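Long-range contacts in peptidylprolyl Isomerase (Naegleria fowleri, PDB 6B4P), which probably catalyses the cis-trans isomerisation of peptide bonds preceding proline, as an enzyme of the FKBP family: residues 12-17 with 24-29; 94-99 with 117-122. One frame throughout, in Å; residues are numbered along the deposited sequence.

Contact 1: residues 12-17 with 24-29; sequences DWIPIS and KKIITA
In both W13 and K25, chi1 sets CG anti to the carbonyl carbon, beside the residue's own backbone N; W13 chi2 (113°) then turns the indole, and K25 chi2 (159°) carries CD over it. K25 CD sits over the centre of the six-membered ring, 3.6 Å from its centroid, a CH-pi contact made squarely on the face; K25 CG lies nearer the rim, 3.6 Å from W13 CE3. K25 NZ rises higher above the same face, 5.4 Å from the centroid, where any cation-pi attraction is long and weak. Next along, I14 and K24 form an antiparallel hydrogen-bonded pair in the hairpin of strands 14-15 and 23-26. I14 N gives a short 2.6 Å bond to K24 O, in the carbonyl plane, and K24 N returns one of 2.9 Å to I14 O. The K24 chain, extended beyond CG, crosses I16 at about a right angle, I16 CD1 touching K24 CB at 4.0 Å. I14 CD1 meets I26 CD1 at 3.9 Å, the two side chains crossing obliquely. K24 NZ travels on to a salt bridge with E90 and a hydrogen bond with S85. K25 thus lays its methylenes on W13 and K24 its own against I16, and the buried K24 keeps its charge compensated, which would favour the protonated amine.

Contact 2: residues 94-99 with 117-122; sequences FEIPSD and LMFEIE
Two neighbouring strands of the antiparallel FKBP sheet meet here, 91-96 and 117-126, with F94 opposite F119 and I96 opposite L117 as hydrogen-bonded pairs. F94 N reaches F119 O at 2.7 Å and F119 N returns to F94 O at 2.9 Å; I96 N and L117 O are 2.8 Å apart, with L117 N bonded back to I96 O. Between these rungs lies the non-hydrogen-bonded pair E95 and M118, where M118 CA approaches F94 O at 3.3 Å in a CA-H...O contact.

The sheet of this fold wraps round the helix 77-84, and F94, I96, L117 and F119 put their side chains on the same face of it. I96 CD1 meets F119 CD2 at 3.6 Å, approaching the ring obliquely, while W79 from the helix stands edge-to-face with F119 and also touches I96 and I121. The F94 and I121 side chains cross at about a right angle, with CD2 of F94 3.9 Å from CD1 of I121, and F119 O sits at the F94 ring edge, in its plane.

On the reverse face E95 and M118 lie side by side, pointing the same way. Bends at chi2 (-60°) and chi3 (-61°) fold the methionine back toward strand 94-96, bringing M118 CE to 3.6 Å from E95 CB and SD against E95 CG. The E95 carboxylate has a long, weak ion pair with K23.

Overall arrangement
From the N terminus, contact 1 closes first: the chain turns back through a short loop so that strand 14-15 pairs with strand 23-26, making a hairpin at the surface. The chain then passes through strands 41-50, 55-58 and 66-69 and helix 77-84 before contact 2 opens, its two segments separated by 17 residues without helix or strand. The two closures are therefore in series, neither enclosing nor crossing the other. In space they join, because strand 23-26 lies beside strand 91-96 in one sheet: I16 and K24 pack on F94, and W13 approaches E95. Contact 2 carries the sheet on to strand 117-126, which pairs with 41-50.

Contact 1: residues 12-17 with 24-29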
loop_
_atom_site.group_PDB
_atom_site.type_symbol
_atom_site.label_atom_id
_atom_site.label_comp_id
_atom_site.label_asym_id
_atom_site.label_seq_id
_atom_site.Cartn_x
_atom_site.Cartn_y
_atom_site.Cartn_z
ATOM N N ASP A 12 7.286 15.537 1.006
ATOM C CA ASP A 12 6.217 15.865 0.076
ATOM C C ASP A 12 5.811 14.622 -0.715
ATOM O O ASP A 12 6.472 13.580 -0.669
ATOM C CB ASP A 12 6.651 16.965 -0.886
ATOM C CG ASP A 12 6.584 18.345 -0.263
ATOM O OD1 ASP A 12 5.493 18.741 0.215
ATOM O OD2 ASP A 12 7.628 19.030 -0.253
ATOM N N TRP A 13 4.712 14.741 -1.462
ATOM C CA TRP A 13 4.230 13.617 -2.260
ATOM C C TRP A 13 5.249 13.223 -3.327
ATOM O O TRP A 13 5.808 14.078 -4.022
ATOM C CB TRP A 13 2.893 13.958 -2.921
ATOM C CG TRP A 13 1.729 14.024 -1.995
ATOM C CD1 TRP A 13 1.008 15.141 -1.656
ATOM C CD2 TRP A 13 1.123 12.931 -1.302
ATOM N NE1 TRP A 13 -0.008 14.801 -0.793
ATOM C CE2 TRP A 13 0.047 13.455 -0.549
ATOM C CE3 TRP A 13 1.395 11.559 -1.227
ATOM C CZ2 TRP A 13 -0.766 12.652 0.252
ATOM C CZ3 TRP A 13 0.580 10.758 -0.429
ATOM C CH2 TRP A 13 -0.485 11.314 0.306
ATOM N N ILE A 14 5.493 11.924 -3.436
ATOM C CA ILE A 14 6.388 11.312 -4.415
ATOM C C ILE A 14 5.521 10.523 -5.390
ATOM O O ILE A 14 4.853 9.571 -4.973
ATOM C CB ILE A 14 7.412 10.387 -3.736
ATOM C CG1 ILE A 14 8.261 11.167 -2.733
ATOM C CG2 ILE A 14 8.286 9.687 -4.774
ATOM C CD1 ILE A 14 9.023 10.285 -1.772
ATOM N N PRO A 15 5.494 10.869 -6.677
ATOM C CA PRO A 15 4.681 10.102 -7.628
ATOM C C PRO A 15 5.261 8.718 -7.879
ATOM O O PRO A 15 6.479 8.539 -7.967
ATOM C CB PRO A 15 4.717 10.957 -8.905
ATOM C CG PRO A 15 5.269 12.294 -8.483
ATOM C CD PRO A 15 6.166 12.008 -7.323
ATOM N N ILE A 16 4.371 7.735 -8.001
ATOM C CA ILE A 16 4.738 6.349 -8.279
ATOM C C ILE A 16 4.319 5.941 -9.684
ATOM O O ILE A 16 5.109 5.375 -10.441
ATOM C CB ILE A 16 4.125 5.395 -7.230
ATOM C CG1 ILE A 16 4.656 5.714 -5.842
ATOM C CG2 ILE A 16 4.442 3.941 -7.577
ATOM C CD1 ILE A 16 3.866 5.042 -4.771
ATOM N N SER A 17 3.077 6.228 -10.049
ATOM C CA SER A 17 2.558 5.895 -11.366
ATOM C C SER A 17 2.900 6.979 -12.379
ATOM O O SER A 17 3.208 8.122 -12.029
ATOM C CB SER A 17 1.049 5.706 -11.314
ATOM O OG SER A 17 0.418 6.901 -10.871
ATOM N N LYS A 24 3.142 8.655 -2.859
ATOM C CA LYS A 24 3.433 8.352 -1.465
ATOM C C LYS A 24 4.253 9.458 -0.813
ATOM O O LYS A 24 4.918 10.260 -1.476
ATOM C CB LYS A 24 4.186 7.018 -1.316
ATOM C CG LYS A 24 5.655 7.118 -1.700
ATOM C CD LYS A 24 6.381 5.761 -1.590
ATOM C CE LYS A 24 7.843 5.924 -1.943
ATOM N NZ LYS A 24 8.615 4.623 -1.867
ATOM N N LYS A 25 4.175 9.491 0.516
ATOM C CA LYS A 25 5.069 10.264 1.371
ATOM C C LYS A 25 5.820 9.277 2.249
ATOM O O LYS A 25 5.201 8.384 2.836
ATOM C CB LYS A 25 4.296 11.257 2.242
ATOM C CG LYS A 25 3.641 12.400 1.472
ATOM C CD LYS A 25 2.496 13.031 2.256
ATOM C CE LYS A 25 2.908 13.444 3.655
ATOM N NZ LYS A 25 1.740 14.003 4.402
ATOM N N ILE A 26 7.142 9.427 2.342
ATOM C CA ILE A 26 7.929 8.531 3.181
ATOM C C ILE A 26 7.836 9.024 4.618
ATOM O O ILE A 26 8.106 10.195 4.905
ATOM C CB ILE A 26 9.387 8.443 2.700
ATOM C CG1 ILE A 26 9.424 7.832 1.297
ATOM C CG2 ILE A 26 10.226 7.606 3.663
ATOM C CD1 ILE A 26 10.803 7.762 0.678
ATOM N N ILE A 27 7.394 8.148 5.513
ATOM C CA ILE A 27 7.309 8.468 6.932
ATOM C C ILE A 27 8.606 8.121 7.641
ATOM O O ILE A 27 9.189 8.942 8.354
ATOM C CB ILE A 27 6.116 7.718 7.564
ATOM C CG1 ILE A 27 4.811 8.090 6.873
ATOM C CG2 ILE A 27 6.052 7.967 9.063
ATOM C CD1 ILE A 27 3.631 7.278 7.351
ATOM N N THR A 28 9.074 6.891 7.443
ATOM C CA THR A 28 10.311 6.400 8.031
ATOM C C THR A 28 11.137 5.786 6.918
ATOM O O THR A 28 10.665 4.871 6.233
ATOM C CB THR A 28 10.039 5.355 9.111
ATOM O OG1 THR A 28 9.139 5.902 10.083
ATOM C CG2 THR A 28 11.341 4.938 9.791
ATOM N N ALA A 29 12.354 6.287 6.732
ATOM C CA ALA A 29 13.216 5.714 5.710
ATOM C C ALA A 29 13.567 4.272 6.057
ATOM O O ALA A 29 13.631 3.882 7.225
ATOM C CB ALA A 29 14.492 6.541 5.558
#

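Contact 2: residues 94-99 with 117-122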
loop_
_atom_site.group_PDB
_atom_site.type_symbol
_atom_site.label_atom_id
_atom_site.label_comp_id
_atom_site.label_asym_id
_atom_site.label_seq_id
_atom_site.Cartn_x
_atom_site.Cartn_y
_atom_site.Cartn_z
ATOM N N PHE A 94 0.408 6.278 1.381
ATOM C CA PHE A 94 0.018 6.217 -0.021
ATOM C C PHE A 94 -1.378 6.774 -0.228
ATOM O O PHE A 94 -2.304 6.453 0.520
ATOM C CB PHE A 94 0.037 4.772 -0.532
ATOM C CG PHE A 94 1.400 4.152 -0.585
ATOM C CD1 PHE A 94 2.096 4.086 -1.780
ATOM C CD2 PHE A 94 1.974 3.603 0.555
ATOM C CE1 PHE A 94 3.362 3.486 -1.834
ATOM C CE2 PHE A 94 3.237 2.994 0.496
ATOM C CZ PHE A 94 3.922 2.943 -0.699
ATOM N N GLU A 95 -1.532 7.586 -1.272
ATOM C CA GLU A 95 -2.839 7.916 -1.820
ATOM C C GLU A 95 -3.072 7.039 -3.039
ATOM O O GLU A 95 -2.296 7.096 -4.003
ATOM C CB GLU A 95 -2.917 9.389 -2.195
ATOM C CG GLU A 95 -4.289 9.778 -2.699
ATOM C CD GLU A 95 -4.505 11.279 -2.717
ATOM O OE1 GLU A 95 -4.365 11.924 -1.655
ATOM O OE2 GLU A 95 -4.770 11.813 -3.809
ATOM N N ILE A 96 -4.138 6.249 -3.012
ATOM C CA ILE A 96 -4.397 5.247 -4.034
ATOM C C ILE A 96 -5.754 5.534 -4.664
ATOM O O ILE A 96 -6.792 5.161 -4.120
ATOM C CB ILE A 96 -4.345 3.827 -3.446
ATOM C CG1 ILE A 96 -2.994 3.603 -2.760
ATOM C CG2 ILE A 96 -4.533 2.793 -4.545
ATOM C CD1 ILE A 96 -2.703 2.142 -2.397
ATOM N N PRO A 97 -5.779 6.169 -5.839
ATOM C CA PRO A 97 -7.049 6.392 -6.540
ATOM C C PRO A 97 -7.787 5.089 -6.806
ATOM O O PRO A 97 -7.207 3.999 -6.838
ATOM C CB PRO A 97 -6.619 7.070 -7.852
ATOM C CG PRO A 97 -5.256 7.656 -7.549
ATOM C CD PRO A 97 -4.626 6.689 -6.599
ATOM N N SER A 98 -9.103 5.224 -7.003
ATOM C CA SER A 98 -9.952 4.054 -7.180
ATOM C C SER A 98 -9.512 3.212 -8.372
ATOM O O SER A 98 -9.604 1.977 -8.321
ATOM C CB SER A 98 -11.417 4.481 -7.325
ATOM O OG SER A 98 -11.618 5.258 -8.491
ATOM N N ASP A 99 -8.989 3.844 -9.424
ATOM C CA ASP A 99 -8.541 3.044 -10.556
ATOM C C ASP A 99 -7.230 2.314 -10.280
ATOM O O ASP A 99 -6.780 1.550 -11.147
ATOM C CB ASP A 99 -8.432 3.899 -11.830
ATOM C CG ASP A 99 -7.561 5.131 -11.664
ATOM O OD1 ASP A 99 -7.528 5.719 -10.571
ATOM O OD2 ASP A 99 -6.923 5.537 -12.660
ATOM N N LEU A 117 -8.354 5.262 -1.714
ATOM C CA LEU A 117 -7.938 4.628 -0.472
ATOM C C LEU A 117 -6.612 5.213 -0.032
ATOM O O LEU A 117 -5.702 5.375 -0.852
ATOM C CB LEU A 117 -7.780 3.107 -0.624
ATOM C CG LEU A 117 -8.999 2.372 -1.171
ATOM C CD1 LEU A 117 -8.687 0.899 -1.282
ATOM C CD2 LEU A 117 -10.225 2.605 -0.290
ATOM N N MET A 118 -6.496 5.511 1.262
ATOM C CA MET A 118 -5.232 5.937 1.850
ATOM C C MET A 118 -4.641 4.785 2.655
ATOM O O MET A 118 -5.353 4.140 3.433
ATOM C CB MET A 118 -5.435 7.144 2.758
ATOM C CG MET A 118 -6.268 8.260 2.148
ATOM S SD MET A 118 -5.574 8.960 0.625
ATOM C CE MET A 118 -4.011 9.607 1.193
ATOM N N PHE A 119 -3.342 4.530 2.492
ATOM C CA PHE A 119 -2.709 3.450 3.239
ATOM C C PHE A 119 -1.399 3.920 3.842
ATOM O O PHE A 119 -0.557 4.484 3.135
ATOM C CB PHE A 119 -2.407 2.217 2.369
ATOM C CG PHE A 119 -3.608 1.378 2.033
ATOM C CD1 PHE A 119 -4.047 0.394 2.893
ATOM C CD2 PHE A 119 -4.267 1.550 0.830
ATOM C CE1 PHE A 119 -5.143 -0.407 2.569
ATOM C CE2 PHE A 119 -5.362 0.769 0.507
ATOM C CZ PHE A 119 -5.793 -0.209 1.369
ATOM N N GLU A 120 -1.211 3.645 5.130
ATOM C CA GLU A 120 0.125 3.570 5.711
ATOM C C GLU A 120 0.587 2.136 5.518
ATOM O O GLU A 120 -0.137 1.217 5.897
ATOM C CB GLU A 120 0.128 3.905 7.203
ATOM C CG GLU A 120 -0.172 5.351 7.547
ATOM C CD GLU A 120 0.368 5.736 8.910
ATOM O OE1 GLU A 120 0.660 4.828 9.720
ATOM O OE2 GLU A 120 0.514 6.949 9.166
ATOM N N ILE A 121 1.757 1.937 4.906
ATOM C CA ILE A 121 2.313 0.604 4.677
ATOM C C ILE A 121 3.745 0.574 5.187
ATOM O O ILE A 121 4.539 1.468 4.873
ATOM C CB ILE A 121 2.291 0.210 3.190
ATOM C CG1 ILE A 121 0.874 0.322 2.612
ATOM C CG2 ILE A 121 2.847 -1.198 3.016
ATOM C CD1 ILE A 121 0.808 -0.039 1.131
ATOM N N GLU A 122 4.064 -0.426 5.998
ATOM C CA GLU A 122 5.432 -0.682 6.435
ATOM C C GLU A 122 5.871 -1.985 5.788
ATOM O O GLU A 122 5.219 -3.019 5.976
ATOM C CB GLU A 122 5.538 -0.783 7.955
ATOM C CG GLU A 122 6.956 -1.036 8.421
ATOM C CD GLU A 122 7.078 -1.107 9.932
ATOM O OE1 GLU A 122 6.034 -1.124 10.613
ATOM O OE2 GLU A 122 8.222 -1.146 10.443
#